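Local coordinates for CG8862 (Drosophila melanogaster, PDB 3ISM), which probably cleaves DNA and RNA as a magnesium-dependent, non-specific mitochondrial endonuclease of the His-Me finger clan, at residues B[193-207]-B[239-252]. Numbering follows the deposited sequence.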
ATOM      1  N   VAL B 193      15.667 -11.296  -2.175  1.00 29.06           N
ATOM      2  CA  VAL B 193      16.841 -10.914  -1.413  1.00 29.04           C
ATOM      3  C   VAL B 193      17.351 -12.181  -0.743  1.00 29.17           C
ATOM      4  O   VAL B 193      16.606 -12.856  -0.046  1.00 29.22           O
ATOM      5  CB  VAL B 193      16.543  -9.763  -0.392  1.00 28.82           C
ATOM      6  CG1 VAL B 193      17.813  -9.412   0.403  1.00 29.66           C
ATOM      7  CG2 VAL B 193      16.030  -8.518  -1.122  1.00 27.68           C
ATOM      8  N   ILE B 194      18.630 -12.489  -0.975  1.00 29.29           N
ATOM      9  CA  ILE B 194      19.195 -13.824  -0.772  1.00 29.11           C
ATOM     10  C   ILE B 194      20.503 -13.777   0.037  1.00 29.61           C
ATOM     11  O   ILE B 194      21.365 -12.940  -0.224  1.00 30.15           O
ATOM     12  CB  ILE B 194      19.524 -14.460  -2.159  1.00 29.05           C
ATOM     13  CG1 ILE B 194      18.311 -14.413  -3.108  1.00 27.97           C
ATOM     14  CG2 ILE B 194      20.075 -15.867  -2.016  1.00 28.35           C
ATOM     15  CD1 ILE B 194      18.691 -14.144  -4.565  1.00 27.22           C
ATOM     16  N   VAL B 195      20.663 -14.675   1.004  1.00 29.16           N
ATOM     17  CA  VAL B 195      21.935 -14.810   1.700  1.00 29.04           C
ATOM     18  C   VAL B 195      22.382 -16.261   1.652  1.00 29.85           C
ATOM     19  O   VAL B 195      21.644 -17.152   2.065  1.00 29.55           O
ATOM     20  CB  VAL B 195      21.846 -14.312   3.183  1.00 29.32           C
ATOM     21  CG1 VAL B 195      23.016 -14.829   4.039  1.00 27.57           C
ATOM     22  CG2 VAL B 195      21.777 -12.797   3.239  1.00 26.91           C
ATOM     23  N   GLY B 196      23.586 -16.492   1.130  1.00 30.42           N
ATOM     24  CA  GLY B 196      24.200 -17.815   1.146  1.00 31.23           C
ATOM     25  C   GLY B 196      25.277 -17.894   2.207  1.00 32.30           C
ATOM     26  O   GLY B 196      26.022 -16.935   2.419  1.00 32.06           O
ATOM     27  N   GLU B 197      25.343 -19.038   2.881  1.00 33.37           N
ATOM     28  CA  GLU B 197      26.381 -19.322   3.868  1.00 34.97           C
ATOM     29  C   GLU B 197      27.396 -20.263   3.244  1.00 35.64           C
ATOM     30  O   GLU B 197      27.041 -21.379   2.873  1.00 35.68           O
ATOM     31  CB  GLU B 197      25.783 -20.009   5.097  1.00 34.67           C
ATOM     32  CG  GLU B 197      24.699 -19.225   5.819  1.00 35.55           C
ATOM     33  CD  GLU B 197      24.094 -20.006   6.974  1.00 36.13           C
ATOM     34  OE1 GLU B 197      24.432 -21.196   7.143  1.00 38.54           O
ATOM     35  OE2 GLU B 197      23.269 -19.436   7.712  1.00 38.64           O
ATOM     36  N   SER B 198      28.647 -19.823   3.122  1.00 36.59           N
ATOM     37  CA  SER B 198      29.703 -20.666   2.558  0.50 37.54           C
ATOM     38  C   SER B 198      30.193 -21.673   3.590  1.00 38.05           C
ATOM     39  O   SER B 198      29.692 -21.696   4.720  1.00 38.46           O
ATOM     40  CB  SER B 198      30.864 -19.815   2.044  0.50 37.38           C
ATOM     41  OG  SER B 198      30.455 -19.030   0.938  0.50 37.55           O
ATOM     42  N   ALA B 199      31.167 -22.495   3.194  1.00 39.08           N
ATOM     43  CA  ALA B 199      31.747 -23.533   4.045  1.00 40.04           C
ATOM     44  C   ALA B 199      32.410 -22.920   5.272  1.00 40.79           C
ATOM     45  O   ALA B 199      32.105 -23.306   6.407  1.00 41.26           O
ATOM     46  CB  ALA B 199      32.740 -24.363   3.260  1.00 40.04           C
ATOM     47  N   ASP B 200      33.300 -21.952   5.039  1.00 41.31           N
ATOM     48  CA  ASP B 200      33.792 -21.089   6.114  1.00 41.56           C
ATOM     49  C   ASP B 200      32.615 -20.258   6.583  1.00 41.61           C
ATOM     50  O   ASP B 200      31.515 -20.390   6.048  1.00 41.81           O
ATOM     51  CB  ASP B 200      34.942 -20.197   5.633  1.00 41.74           C
ATOM     52  CG  ASP B 200      34.740 -19.684   4.214  1.00 41.89           C
ATOM     53  OD1 ASP B 200      33.615 -19.256   3.880  1.00 40.02           O
ATOM     54  OD2 ASP B 200      35.718 -19.711   3.432  1.00 41.54           O
ATOM     55  N   HIS B 201      32.807 -19.391   7.565  1.00 41.60           N
ATOM     56  CA  HIS B 201      31.625 -18.731   8.137  1.00 41.74           C
ATOM     57  C   HIS B 201      31.137 -17.490   7.379  1.00 40.80           C
ATOM     58  O   HIS B 201      30.357 -16.686   7.911  1.00 41.03           O
ATOM     59  CB  HIS B 201      31.804 -18.511   9.639  1.00 42.47           C
ATOM     60  CG  HIS B 201      31.958 -19.794  10.396  1.00 44.33           C
ATOM     61  ND1 HIS B 201      33.187 -20.355  10.668  1.00 46.25           N
ATOM     62  CD2 HIS B 201      31.033 -20.651  10.894  1.00 45.99           C
ATOM     63  CE1 HIS B 201      33.015 -21.490  11.323  1.00 46.99           C
ATOM     64  NE2 HIS B 201      31.717 -21.691  11.477  1.00 47.35           N
ATOM     65  N   LYS B 202      31.555 -17.373   6.120  1.00 39.24           N
ATOM     66  CA  LYS B 202      31.279 -16.187   5.324  1.00 38.19           C
ATOM     67  C   LYS B 202      29.833 -16.123   4.838  1.00 36.92           C
ATOM     68  O   LYS B 202      29.201 -17.137   4.526  1.00 36.89           O
ATOM     69  CB  LYS B 202      32.254 -16.084   4.144  1.00 38.24           C
ATOM     70  CG  LYS B 202      33.725 -15.934   4.549  1.00 38.73           C
ATOM     71  CD  LYS B 202      34.642 -16.082   3.340  1.00 38.72           C
ATOM     72  CE  LYS B 202      36.104 -16.184   3.756  1.00 40.59           C
ATOM     73  NZ  LYS B 202      36.586 -14.927   4.389  1.00 41.21           N
ATOM     74  N   LEU B 203      29.315 -14.908   4.780  1.00 35.37           N
ATOM     75  CA  LEU B 203      27.962 -14.686   4.329  1.00 33.73           C
ATOM     76  C   LEU B 203      27.988 -13.859   3.042  1.00 32.81           C
ATOM     77  O   LEU B 203      28.731 -12.885   2.936  1.00 32.36           O
ATOM     78  CB  LEU B 203      27.153 -14.005   5.431  1.00 33.61           C
ATOM     79  CG  LEU B 203      27.092 -14.736   6.787  1.00 34.06           C
ATOM     80  CD1 LEU B 203      26.306 -13.934   7.817  1.00 33.06           C
ATOM     81  CD2 LEU B 203      26.504 -16.132   6.654  1.00 33.06           C
ATOM     82  N   HIS B 204      27.189 -14.270   2.059  1.00 31.53           N
ATOM     83  CA  HIS B 204      27.140 -13.595   0.767  1.00 30.46           C
ATOM     84  C   HIS B 204      25.710 -13.246   0.426  1.00 30.03           C
ATOM     85  O   HIS B 204      24.846 -14.118   0.425  1.00 30.11           O
ATOM     86  CB  HIS B 204      27.702 -14.488  -0.339  1.00 30.24           C
ATOM     87  CG  HIS B 204      29.070 -15.014  -0.050  1.00 29.60           C
ATOM     88  ND1 HIS B 204      30.207 -14.479  -0.613  1.00 28.46           N
ATOM     89  CD2 HIS B 204      29.485 -16.010   0.767  1.00 28.81           C
ATOM     90  CE1 HIS B 204      31.265 -15.138  -0.173  1.00 28.69           C
ATOM     91  NE2 HIS B 204      30.853 -16.077   0.661  1.00 28.87           N
ATOM     92  N   MET B 205      25.469 -11.984   0.111  1.00 29.39           N
ATOM     93  CA  MET B 205      24.113 -11.530  -0.236  1.00 29.63           C
ATOM     94  C   MET B 205      23.938 -11.213  -1.721  1.00 28.60           C
ATOM     95  O   MET B 205      24.830 -10.656  -2.352  1.00 28.46           O
ATOM     96  CB  MET B 205      23.730 -10.316   0.601  1.00 28.82           C
ATOM     97  CG  MET B 205      22.351  -9.773   0.305  1.00 30.95           C
ATOM     98  SD  MET B 205      21.921  -8.430   1.391  1.00 32.06           S
ATOM     99  CE  MET B 205      21.493  -9.305   2.891  1.00 30.73           C
ATOM    100  N   GLU B 206      22.783 -11.579  -2.263  1.00 28.05           N
ATOM    101  CA  GLU B 206      22.366 -11.158  -3.601  1.00 28.58           C
ATOM    102  C   GLU B 206      20.969 -10.561  -3.495  1.00 28.28           C
ATOM    103  O   GLU B 206      20.165 -10.996  -2.682  1.00 27.63           O
ATOM    104  CB  GLU B 206      22.332 -12.351  -4.584  1.00 28.21           C
ATOM    105  CG  GLU B 206      23.669 -13.027  -4.816  1.00 29.52           C
ATOM    106  CD  GLU B 206      23.637 -14.089  -5.913  1.00 29.79           C
ATOM    107  OE1 GLU B 206      22.577 -14.318  -6.542  1.00 32.09           O
ATOM    108  OE2 GLU B 206      24.686 -14.710  -6.139  1.00 30.10           O
ATOM    109  N   SER B 207      20.678  -9.553  -4.311  1.00 28.99           N
ATOM    110  CA  SER B 207      19.315  -9.029  -4.367  1.00 29.25           C
ATOM    111  C   SER B 207      18.963  -8.533  -5.756  1.00 28.78           C
ATOM    112  O   SER B 207      19.770  -7.868  -6.415  1.00 28.59           O
ATOM    113  CB  SER B 207      19.080  -7.934  -3.316  1.00 29.37           C
ATOM    114  OG  SER B 207      20.048  -6.921  -3.409  1.00 31.35           O
ATOM    115  N   PHE B 239      15.389  -6.660   5.522  1.00 31.67           N
ATOM    116  CA  PHE B 239      15.772  -8.057   5.275  1.00 31.39           C
ATOM    117  C   PHE B 239      17.041  -8.410   6.019  1.00 31.81           C
ATOM    118  O   PHE B 239      17.966  -7.581   6.136  1.00 31.86           O
ATOM    119  CB  PHE B 239      15.927  -8.334   3.765  1.00 31.19           C
ATOM    120  CG  PHE B 239      14.762  -7.862   2.945  1.00 30.55           C
ATOM    121  CD1 PHE B 239      13.543  -8.541   2.976  1.00 30.69           C
ATOM    122  CD2 PHE B 239      14.873  -6.729   2.154  1.00 29.30           C
ATOM    123  CE1 PHE B 239      12.451  -8.091   2.224  1.00 29.01           C
ATOM    124  CE2 PHE B 239      13.792  -6.262   1.409  1.00 29.56           C
ATOM    125  CZ  PHE B 239      12.576  -6.961   1.432  1.00 29.45           C
ATOM    126  N   PHE B 240      17.071  -9.634   6.554  1.00 31.98           N
ATOM    127  CA  PHE B 240      18.246 -10.145   7.240  1.00 32.44           C
ATOM    128  C   PHE B 240      18.738  -9.148   8.300  1.00 33.27           C
ATOM    129  O   PHE B 240      19.941  -8.871   8.420  1.00 33.26           O
ATOM    130  CB  PHE B 240      19.330 -10.515   6.207  1.00 31.62           C
ATOM    131  CG  PHE B 240      18.872 -11.564   5.209  1.00 31.24           C
ATOM    132  CD1 PHE B 240      18.957 -12.924   5.517  1.00 29.12           C
ATOM    133  CD2 PHE B 240      18.319 -11.196   3.988  1.00 29.19           C
ATOM    134  CE1 PHE B 240      18.517 -13.884   4.622  1.00 29.38           C
ATOM    135  CE2 PHE B 240      17.879 -12.155   3.087  1.00 27.73           C
ATOM    136  CZ  PHE B 240      17.974 -13.499   3.402  1.00 28.87           C
ATOM    137  N   ASP B 241      17.780  -8.625   9.072  1.00 34.60           N
ATOM    138  CA  ASP B 241      18.046  -7.641  10.130  1.00 35.50           C
ATOM    139  C   ASP B 241      19.027  -8.108  11.210  1.00 35.88           C
ATOM    140  O   ASP B 241      19.652  -7.275  11.862  1.00 36.32           O
ATOM    141  CB  ASP B 241      16.729  -7.091  10.747  1.00 36.12           C
ATOM    142  CG  ASP B 241      15.934  -8.144  11.549  1.00 37.66           C
ATOM    143  OD1 ASP B 241      16.542  -8.938  12.299  1.00 40.12           O
ATOM    144  OD2 ASP B 241      14.676  -8.166  11.442  1.00 40.19           O
ATOM    145  N   GLN B 242      19.175  -9.426  11.383  1.00 36.22           N
ATOM    146  CA  GLN B 242      20.169  -9.978  12.321  1.00 36.87           C
ATOM    147  C   GLN B 242      21.611  -9.910  11.798  1.00 37.09           C
ATOM    148  O   GLN B 242      22.552 -10.060  12.564  1.00 36.74           O
ATOM    149  CB  GLN B 242      19.828 -11.426  12.723  1.00 36.93           C
ATOM    150  CG  GLN B 242      18.481 -11.601  13.443  1.00 37.56           C
ATOM    151  CD  GLN B 242      18.412 -10.831  14.747  1.00 38.81           C
ATOM    152  OE1 GLN B 242      19.092 -11.172  15.717  1.00 39.95           O
ATOM    153  NE2 GLN B 242      17.596  -9.783  14.773  1.00 37.34           N
ATOM    154  N   ILE B 243      21.780  -9.683  10.498  1.00 37.68           N
ATOM    155  CA  ILE B 243      23.109  -9.494   9.907  1.00 38.31           C
ATOM    156  C   ILE B 243      23.451  -8.007   9.757  1.00 38.42           C
ATOM    157  O   ILE B 243      22.731  -7.267   9.094  1.00 38.33           O
ATOM    158  CB  ILE B 243      23.203 -10.147   8.508  1.00 38.45           C
ATOM    159  CG1 ILE B 243      22.705 -11.594   8.559  1.00 38.85           C
ATOM    160  CG2 ILE B 243      24.641 -10.071   7.958  1.00 38.15           C
ATOM    161  CD1 ILE B 243      22.629 -12.287   7.199  1.00 38.71           C
ATOM    162  N   ASN B 244      24.541  -7.580  10.384  1.00 38.96           N
ATOM    163  CA  ASN B 244      25.152  -6.275  10.097  1.00 39.25           C
ATOM    164  C   ASN B 244      25.766  -6.360   8.687  1.00 38.98           C
ATOM    165  O   ASN B 244      26.552  -7.260   8.403  1.00 39.10           O
ATOM    166  CB  ASN B 244      26.212  -5.970  11.172  1.00 39.65           C
ATOM    167  CG  ASN B 244      27.000  -4.682  10.918  1.00 40.44           C
ATOM    168  OD1 ASN B 244      26.620  -3.822  10.121  1.00 41.37           O
ATOM    169  ND2 ASN B 244      28.113  -4.548  11.629  1.00 43.02           N
ATOM    170  N   ARG B 245      25.403  -5.422   7.812  1.00 38.89           N
ATOM    171  CA  ARG B 245      25.853  -5.444   6.409  1.00 38.98           C
ATOM    172  C   ARG B 245      27.369  -5.281   6.276  1.00 39.17           C
ATOM    173  O   ARG B 245      27.949  -5.620   5.237  1.00 39.06           O
ATOM    174  CB  ARG B 245      25.141  -4.361   5.583  1.00 39.05           C
ATOM    175  CG  ARG B 245      23.629  -4.503   5.503  1.00 38.43           C
ATOM    176  CD  ARG B 245      23.151  -5.182   4.218  1.00 36.41           C
ATOM    177  NE  ARG B 245      21.841  -5.785   4.439  1.00 36.63           N
ATOM    178  CZ  ARG B 245      20.674  -5.226   4.132  1.00 35.53           C
ATOM    179  NH1 ARG B 245      20.621  -4.038   3.539  1.00 35.22           N
ATOM    180  NH2 ARG B 245      19.553  -5.880   4.396  1.00 34.72           N
ATOM    181  N   LYS B 246      28.002  -4.770   7.334  1.00 39.22           N
ATOM    182  CA  LYS B 246      29.450  -4.638   7.384  1.00 39.42           C
ATOM    183  C   LYS B 246      30.131  -5.981   7.618  1.00 39.15           C
ATOM    184  O   LYS B 246      31.352  -6.087   7.506  1.00 39.05           O
ATOM    185  CB  LYS B 246      29.866  -3.638   8.466  1.00 39.83           C
ATOM    186  CG  LYS B 246      29.459  -2.202   8.160  1.00 41.36           C
ATOM    187  CD  LYS B 246      30.189  -1.222   9.073  1.00 43.82           C
ATOM    188  CE  LYS B 246      29.937   0.224   8.658  1.00 44.52           C
ATOM    189  NZ  LYS B 246      28.495   0.583   8.778  1.00 45.09           N
ATOM    190  N   GLN B 247      29.343  -7.005   7.944  1.00 38.93           N
ATOM    191  CA  GLN B 247      29.900  -8.349   8.143  1.00 38.72           C
ATOM    192  C   GLN B 247      29.584  -9.326   7.005  1.00 37.64           C
ATOM    193  O   GLN B 247      29.909 -10.508   7.091  1.00 37.62           O
ATOM    194  CB  GLN B 247      29.472  -8.928   9.496  1.00 39.06           C
ATOM    195  CG  GLN B 247      30.466  -8.643  10.607  1.00 41.13           C
ATOM    196  CD  GLN B 247      29.902  -8.935  11.986  1.00 43.16           C
ATOM    197  OE1 GLN B 247      28.715  -8.707  12.250  1.00 43.36           O
ATOM    198  NE2 GLN B 247      30.754  -9.440  12.878  1.00 42.87           N
ATOM    199  N   LEU B 248      28.947  -8.831   5.946  1.00 36.13           N
ATOM    200  CA  LEU B 248      28.793  -9.616   4.735  1.00 34.64           C
ATOM    201  C   LEU B 248      30.158  -9.683   4.053  1.00 34.30           C
ATOM    202  O   LEU B 248      31.015  -8.821   4.275  1.00 34.54           O
ATOM    203  CB  LEU B 248      27.756  -8.994   3.800  1.00 33.90           C
ATOM    204  CG  LEU B 248      26.295  -9.142   4.223  1.00 33.32           C
ATOM    205  CD1 LEU B 248      25.363  -8.321   3.340  1.00 29.91           C
ATOM    206  CD2 LEU B 248      25.879 -10.616   4.252  1.00 30.58           C
ATOM    207  N   THR B 249      30.377 -10.710   3.247  1.00 33.26           N
ATOM    208  CA  THR B 249      31.637 -10.814   2.521  1.00 32.88           C
ATOM    209  C   THR B 249      31.470 -10.199   1.138  1.00 32.20           C
ATOM    210  O   THR B 249      32.317  -9.420   0.693  1.00 31.88           O
ATOM    211  CB  THR B 249      32.140 -12.268   2.461  1.00 32.75           C
ATOM    212  OG1 THR B 249      32.442 -12.709   3.789  1.00 32.86           O
ATOM    213  CG2 THR B 249      33.394 -12.382   1.605  1.00 32.79           C
ATOM    214  N   THR B 250      30.368 -10.537   0.471  1.00 31.51           N
ATOM    215  CA  THR B 250      30.035  -9.928  -0.811  1.00 30.96           C
ATOM    216  C   THR B 250      28.566  -9.571  -0.879  1.00 31.06           C
ATOM    217  O   THR B 250      27.727 -10.187  -0.213  1.00 31.14           O
ATOM    218  CB  THR B 250      30.341 -10.842  -2.028  1.00 30.66           C
ATOM    219  OG1 THR B 250      29.539 -12.020  -1.945  1.00 29.16           O
ATOM    220  CG2 THR B 250      31.831 -11.230  -2.099  1.00 30.63           C
ATOM    221  N   ILE B 251      28.270  -8.566  -1.697  1.00 31.11           N
ATOM    222  CA  ILE B 251      26.909  -8.177  -2.018  1.00 31.69           C
ATOM    223  C   ILE B 251      26.853  -8.069  -3.525  1.00 31.46           C
ATOM    224  O   ILE B 251      27.614  -7.301  -4.124  1.00 31.56           O
ATOM    225  CB  ILE B 251      26.555  -6.812  -1.409  1.00 31.80           C
ATOM    226  CG1 ILE B 251      26.734  -6.840   0.117  1.00 32.19           C
ATOM    227  CG2 ILE B 251      25.162  -6.396  -1.841  1.00 31.29           C
ATOM    228  CD1 ILE B 251      26.431  -5.513   0.816  1.00 32.68           C
ATOM    229  N   ASN B 252      25.963  -8.847  -4.133  1.00 31.16           N
ATOM    230  CA  ASN B 252      25.874  -8.960  -5.583  1.00 31.32           C
ATOM    231  C   ASN B 252      27.243  -9.149  -6.240  1.00 31.77           C
ATOM    232  O   ASN B 252      27.580  -8.459  -7.196  1.00 31.40           O
ATOM    233  CB  ASN B 252      25.109  -7.773  -6.184  1.00 30.82           C
ATOM    234  CG  ASN B 252      23.616  -7.829  -5.868  1.00 31.45           C
ATOM    235  OD1 ASN B 252      23.008  -8.894  -5.920  1.00 32.38           O
ATOM    236  ND2 ASN B 252      23.027  -6.680  -5.538  1.00 30.64           N
TER
HETATM  237  O   HOH W   1      27.127 -11.974  -3.262  1.00 35.44           O
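Met-205 packs its CB on Leu-248 CD1 at 3.8 Å; with CG anti to the backbone N (chi1 180°) the chain runs extended to SD, which lies over one face of the Arg-245 guanidinium. A bend at the last torsion (chi3 -78°) then brings CE to 3.9 Å from Phe-240 CD2. Over one face of that ring stands Val-195 CG2, 3.5 Å from the centroid and only 7° off the normal, a CH-pi contact centred on the face, while Val-193 O meets the ring edge in plane. Without the ring, as with an alanine at Phe-240, Val-195 CG2 and Met-205 CE would probably lose their shared aromatic partner, and a gap would open between strand 193-197 and the 240-243 turn.

Backbone bonds set the parallel register: Met-205 N donates to Thr-250 O (2.9 Å), and Asn-252 N to Met-205 O, which also accepts from a water that bonds Thr-250 OG1. Past the strand's end, the side-chain carbonyl Asn-252 OD1 accepts from Ser-207 N (2.9 Å). On the sheet face away from Met-205, Thr-250 OG1 meets His-204 ND1 at 2.9 Å, a hydrogen bond near the ring plane.

Strand 250-251 thus adds parallel to 203-211, completing a beta-alpha-beta unit through helix 228-235, whose Glu-229 and Glu-232 form salt bridges with Arg-245 and whose Pro-228 touches Met-205; beyond strand 189-197, strand 153-161 continues the mixed sheet.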